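Local structure of enoyl-CoA hydratase/isomerase family protein (Mycobacterium tuberculosis, 4FN7) at residues Leu85-Arg88 with Leu89-Pro93; His201-Ala204 with Ala205-Arg209. The protein probably acts as an enoyl-CoA hydratase or isomerase of the crotonase superfamily, working on unsaturated acyl-CoA thioesters in lipid metabolism. All blocks are in the same frame, centred on the assembly; numbering follows the deposited sequence.

Contact 1 (Leu85-Arg88 with Leu89-Pro93); sequences LAYR and LLSYP
Ser91 turns back on Tyr87 through its backbone. Its N donates to Tyr87 O at 3.0 Å, in a bent bond with an N-H...O angle of 138°. Ser91 is modelled in two conformers. In the one described here its OG donates to the same oxygen at 2.8 Å, from the opposite face of the carbonyl plane. In this conformer OG can reach back because it sits between its own backbone N and carbonyl carbon (chi1 62°). The contact may not hold in the other. One and two residues earlier the bonding is regular: Leu90 N donates to Ala86 O at 2.9 Å, and Leu89 N donates to Leu85 O. The side chains of Leu89 and Leu85 touch loosely, with Leu89 CD1 4.3 Å from Leu85 CG.

This is the C-terminal end of helix 73-90 in the crotonase fold. The chain leaves the helix here and runs towards strand 96-100. Tyr92 N still bonds to Leu89 O as it does so. The Tyr92 ring meets Arg88 O at its edge, with Tyr92 CD1 4.0 Å from that oxygen. Pro93 CD lies 3.5 Å above one face of the Tyr92 ring, offset toward the rim.

Farther out, the extended Arg88 side chain forms salt bridges to Asp39 and Asp42 of helix 28-44. Tyr92 OH bonds to Asp42 as well, which joins the chain beyond the helix end to the same neighbour. Leu89 packs on Leu49 and Ile51 of strand 48-52, while Tyr87 makes a cation-pi contact with Arg219 of helix 200-223.

Contact 2 (His201-Ala204 with Ala205-Arg209); sequences HAHA and ATKLR
His203 and Lys207 meet by their side chains, four residues apart on helix 200-223. This long helix belongs to the C-terminal helical part of the crotonase fold, and here it faces a second subunit. Lys207 NZ donates to His203 NE2 at 2.9 Å. The donor lies 31° out of the imidazole plane, so the bond comes in tilted. Lys207 CD rests over one face of the same ring, 3.4 Å from His203 NE2. The lysine chain gets there by an unusual start and a later bend. Its CG stands between the backbone N and carbonyl carbon (chi1 75°), and chi3 turns the end of the chain. The other nitrogen of the histidine ring, ND1, is hydrogen-bonded to the carbonyl of Gly159 of the second subunit, which helps fix the turn of the ring. Lys207 NZ also forms a salt bridge with Asp116 and a probable hydrogen bond to Tyr92 O. This buried ammonium therefore has several partners, and the nearby carboxylate would probably favour its charged form.

Along another side of the helix, Thr206 folds its hydroxyl back on the preceding turn. Its OG1 lies anti to the carbonyl carbon and donates to Ala202 O at 2.8 Å. Thr206 N gives its own bond to that oxygen at 2.9 Å, from the opposite face of the carbonyl plane. Ala202 packs on Met135 and Ala205 on Thr136, both of the second subunit. The bond from Leu208 N to Ala204 O is weak at 3.4 Å, and Leu208 CG lies 3.3 Å from Ala204 O.

From the N terminus, contact 1 comes first, where helix 73-90 ends and the chain turns out towards strand 96-100. Contact 2 follows more than a hundred residues later, near the start of helix 200-223. The two are in series and neither nest nor cross. Each closes only local helical turns. The centres of contact 1 and contact 2 lie about 12 Å apart, and the two contacts touch directly. Besides the link between Tyr92 and Lys207, Ser91 CB packs on Leu208 CD2, and Pro93 O lies against Ala204 CB. Together they tie the exit of helix 73-90 to helix 200-223, which in turn meets the second subunit.

Contact 1 (Leu85-Arg88 with Leu89-Pro93)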
loop_
_atom_site.group_PDB
_atom_site.type_symbol
_atom_site.label_atom_id
_atom_site.label_comp_id
_atom_site.label_asym_id
_atom_site.label_seq_id
_atom_site.Cartn_x
_atom_site.Cartn_y
_atom_site.Cartn_z
ATOM N N LEU A 85 -2.309 -23.084 8.308
ATOM C CA LEU A 85 -1.504 -23.369 7.127
ATOM C C LEU A 85 -0.940 -22.073 6.534
ATOM O O LEU A 85 0.233 -22.002 6.164
ATOM C CB LEU A 85 -2.347 -24.115 6.093
ATOM C CG LEU A 85 -1.634 -24.576 4.832
ATOM C CD1 LEU A 85 -0.488 -25.512 5.186
ATOM C CD2 LEU A 85 -2.627 -25.267 3.919
ATOM N N ALA A 86 -1.771 -21.040 6.449
ATOM C CA ALA A 86 -1.298 -19.746 5.976
ATOM C C ALA A 86 -0.175 -19.214 6.866
ATOM O O ALA A 86 0.844 -18.741 6.375
ATOM C CB ALA A 86 -2.453 -18.744 5.907
ATOM N N TYR A 87 -0.364 -19.301 8.179
ATOM C CA TYR A 87 0.666 -18.868 9.111
ATOM C C TYR A 87 1.964 -19.654 8.875
ATOM O O TYR A 87 3.058 -19.083 8.833
ATOM C CB TYR A 87 0.183 -19.044 10.553
ATOM C CG TYR A 87 1.116 -18.462 11.586
ATOM C CD1 TYR A 87 0.845 -17.239 12.188
ATOM C CD2 TYR A 87 2.279 -19.135 11.960
ATOM C CE1 TYR A 87 1.703 -16.701 13.140
ATOM C CE2 TYR A 87 3.140 -18.605 12.905
ATOM C CZ TYR A 87 2.850 -17.391 13.491
ATOM O OH TYR A 87 3.719 -16.873 14.425
ATOM N N ARG A 88 1.832 -20.967 8.719
ATOM C CA ARG A 88 2.984 -21.840 8.499
ATOM C C ARG A 88 3.763 -21.430 7.254
ATOM O O ARG A 88 4.994 -21.375 7.266
ATOM C CB ARG A 88 2.537 -23.297 8.376
ATOM C CG ARG A 88 3.693 -24.273 8.311
ATOM C CD ARG A 88 3.215 -25.705 8.218
ATOM N NE ARG A 88 4.365 -26.607 8.256
ATOM C CZ ARG A 88 4.303 -27.926 8.117
ATOM N NH1 ARG A 88 3.142 -28.531 7.913
ATOM N NH2 ARG A 88 5.419 -28.634 8.173
ATOM N N LEU A 89 3.050 -21.122 6.178
ATOM C CA LEU A 89 3.712 -20.758 4.936
ATOM C C LEU A 89 4.295 -19.348 4.953
ATOM O O LEU A 89 5.379 -19.125 4.426
ATOM C CB LEU A 89 2.772 -20.954 3.747
ATOM C CG LEU A 89 2.538 -22.437 3.428
ATOM C CD1 LEU A 89 1.363 -22.604 2.480
ATOM C CD2 LEU A 89 3.799 -23.083 2.849
ATOM N N LEU A 90 3.579 -18.392 5.544
ATOM C CA LEU A 90 4.080 -17.023 5.639
ATOM C C LEU A 90 5.332 -16.942 6.505
ATOM O O LEU A 90 6.146 -16.040 6.335
ATOM C CB LEU A 90 3.006 -16.094 6.205
ATOM C CG LEU A 90 1.962 -15.584 5.203
ATOM C CD1 LEU A 90 0.794 -14.921 5.926
ATOM C CD2 LEU A 90 2.569 -14.637 4.178
ATOM N N SER A 91 5.477 -17.888 7.432
ATOM C CA SER A 91 6.640 -17.880 8.310
ATOM C C SER A 91 7.691 -18.903 7.879
ATOM O O SER A 91 8.712 -19.076 8.548
ATOM C CB SER A 91 6.216 -18.122 9.758
ATOM O OG SER A 91 5.618 -19.393 9.903
ATOM N N TYR A 92 7.453 -19.557 6.750
ATOM C CA TYR A 92 8.314 -20.652 6.309
ATOM C C TYR A 92 9.753 -20.180 6.101
ATOM O O TYR A 92 9.977 -19.148 5.486
ATOM C CB TYR A 92 7.747 -21.292 5.035
ATOM C CG TYR A 92 8.247 -22.699 4.841
ATOM C CD1 TYR A 92 7.811 -23.723 5.671
ATOM C CD2 TYR A 92 9.180 -23.001 3.859
ATOM C CE1 TYR A 92 8.286 -25.013 5.524
ATOM C CE2 TYR A 92 9.655 -24.291 3.705
ATOM C CZ TYR A 92 9.204 -25.287 4.540
ATOM O OH TYR A 92 9.691 -26.567 4.388
ATOM N N PRO A 93 10.736 -20.945 6.614
ATOM C CA PRO A 93 12.117 -20.443 6.566
ATOM C C PRO A 93 12.794 -20.534 5.194
ATOM O O PRO A 93 13.933 -20.085 5.063
ATOM C CB PRO A 93 12.848 -21.320 7.592
ATOM C CG PRO A 93 12.053 -22.551 7.658
ATOM C CD PRO A 93 10.618 -22.171 7.420
#

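Contact 2 (His201-Ala204 with Ala205-Arg209)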
loop_
_atom_site.group_PDB
_atom_site.type_symbol
_atom_site.label_atom_id
_atom_site.label_comp_id
_atom_site.label_asym_id
_atom_site.label_seq_id
_atom_site.Cartn_x
_atom_site.Cartn_y
_atom_site.Cartn_z
ATOM N N HIS A 201 19.512 -18.057 5.902
ATOM C CA HIS A 201 19.395 -17.468 7.231
ATOM C C HIS A 201 18.848 -16.043 7.145
ATOM O O HIS A 201 17.944 -15.664 7.898
ATOM C CB HIS A 201 20.760 -17.472 7.926
ATOM C CG HIS A 201 20.733 -16.923 9.317
ATOM N ND1 HIS A 201 20.821 -15.574 9.589
ATOM C CD2 HIS A 201 20.636 -17.543 10.518
ATOM C CE1 HIS A 201 20.771 -15.386 10.895
ATOM N NE2 HIS A 201 20.663 -16.565 11.483
ATOM N N ALA A 202 19.404 -15.254 6.232
ATOM C CA ALA A 202 18.991 -13.861 6.070
ATOM C C ALA A 202 17.567 -13.774 5.519
ATOM O O ALA A 202 16.788 -12.918 5.936
ATOM C CB ALA A 202 19.958 -13.122 5.160
ATOM N N HIS A 203 17.238 -14.653 4.579
ATOM C CA HIS A 203 15.890 -14.701 4.025
ATOM C C HIS A 203 14.863 -14.991 5.116
ATOM O O HIS A 203 13.853 -14.286 5.243
ATOM C CB HIS A 203 15.794 -15.770 2.934
ATOM C CG HIS A 203 14.388 -16.058 2.509
ATOM N ND1 HIS A 203 13.631 -15.165 1.778
ATOM C CD2 HIS A 203 13.586 -17.122 2.749
ATOM C CE1 HIS A 203 12.430 -15.677 1.574
ATOM N NE2 HIS A 203 12.379 -16.867 2.144
ATOM N N ALA A 204 15.116 -16.033 5.897
ATOM C CA ALA A 204 14.190 -16.454 6.940
ATOM C C ALA A 204 13.990 -15.363 7.981
ATOM O O ALA A 204 12.865 -15.091 8.398
ATOM C CB ALA A 204 14.688 -17.732 7.598
ATOM N N ALA A 205 15.078 -14.734 8.406
ATOM C CA ALA A 205 14.985 -13.708 9.438
ATOM C C ALA A 205 14.293 -12.459 8.910
ATOM O O ALA A 205 13.453 -11.867 9.591
ATOM C CB ALA A 205 16.362 -13.360 9.959
ATOM N N THR A 206 14.652 -12.059 7.695
ATOM C CA THR A 206 14.098 -10.851 7.093
ATOM C C THR A 206 12.601 -10.997 6.810
ATOM O O THR A 206 11.819 -10.083 7.095
ATOM C CB THR A 206 14.888 -10.456 5.821
ATOM O OG1 THR A 206 16.255 -10.205 6.176
ATOM C CG2 THR A 206 14.314 -9.202 5.174
ATOM N N LYS A 207 12.185 -12.142 6.282
ATOM C CA LYS A 207 10.768 -12.301 5.970
ATOM C C LYS A 207 9.920 -12.228 7.235
ATOM O O LYS A 207 8.835 -11.644 7.219
ATOM C CB LYS A 207 10.489 -13.575 5.164
ATOM C CG LYS A 207 10.545 -14.868 5.953
ATOM C CD LYS A 207 10.741 -16.068 5.035
ATOM C CE LYS A 207 9.532 -16.295 4.137
ATOM N NZ LYS A 207 9.723 -17.485 3.245
ATOM N N LEU A 208 10.409 -12.795 8.337
ATOM C CA LEU A 208 9.683 -12.697 9.605
ATOM C C LEU A 208 9.575 -11.242 10.066
ATOM O O LEU A 208 8.515 -10.807 10.519
ATOM C CB LEU A 208 10.324 -13.572 10.685
ATOM C CG LEU A 208 10.242 -15.077 10.430
ATOM C CD1 LEU A 208 10.976 -15.836 11.516
ATOM C CD2 LEU A 208 8.790 -15.542 10.338
ATOM N N ARG A 209 10.659 -10.485 9.941
ATOM C CA ARG A 209 10.619 -9.068 10.302
ATOM C C ARG A 209 9.621 -8.318 9.430
ATOM O O ARG A 209 8.885 -7.454 9.917
ATOM C CB ARG A 209 11.998 -8.428 10.167
ATOM C CG ARG A 209 13.018 -8.942 11.178
ATOM C CD ARG A 209 14.326 -8.192 11.046
ATOM N NE ARG A 209 15.258 -8.597 12.086
ATOM C CZ ARG A 209 16.384 -7.958 12.386
ATOM N NH1 ARG A 209 16.744 -6.871 11.714
ATOM N NH2 ARG A 209 17.152 -8.408 13.368
#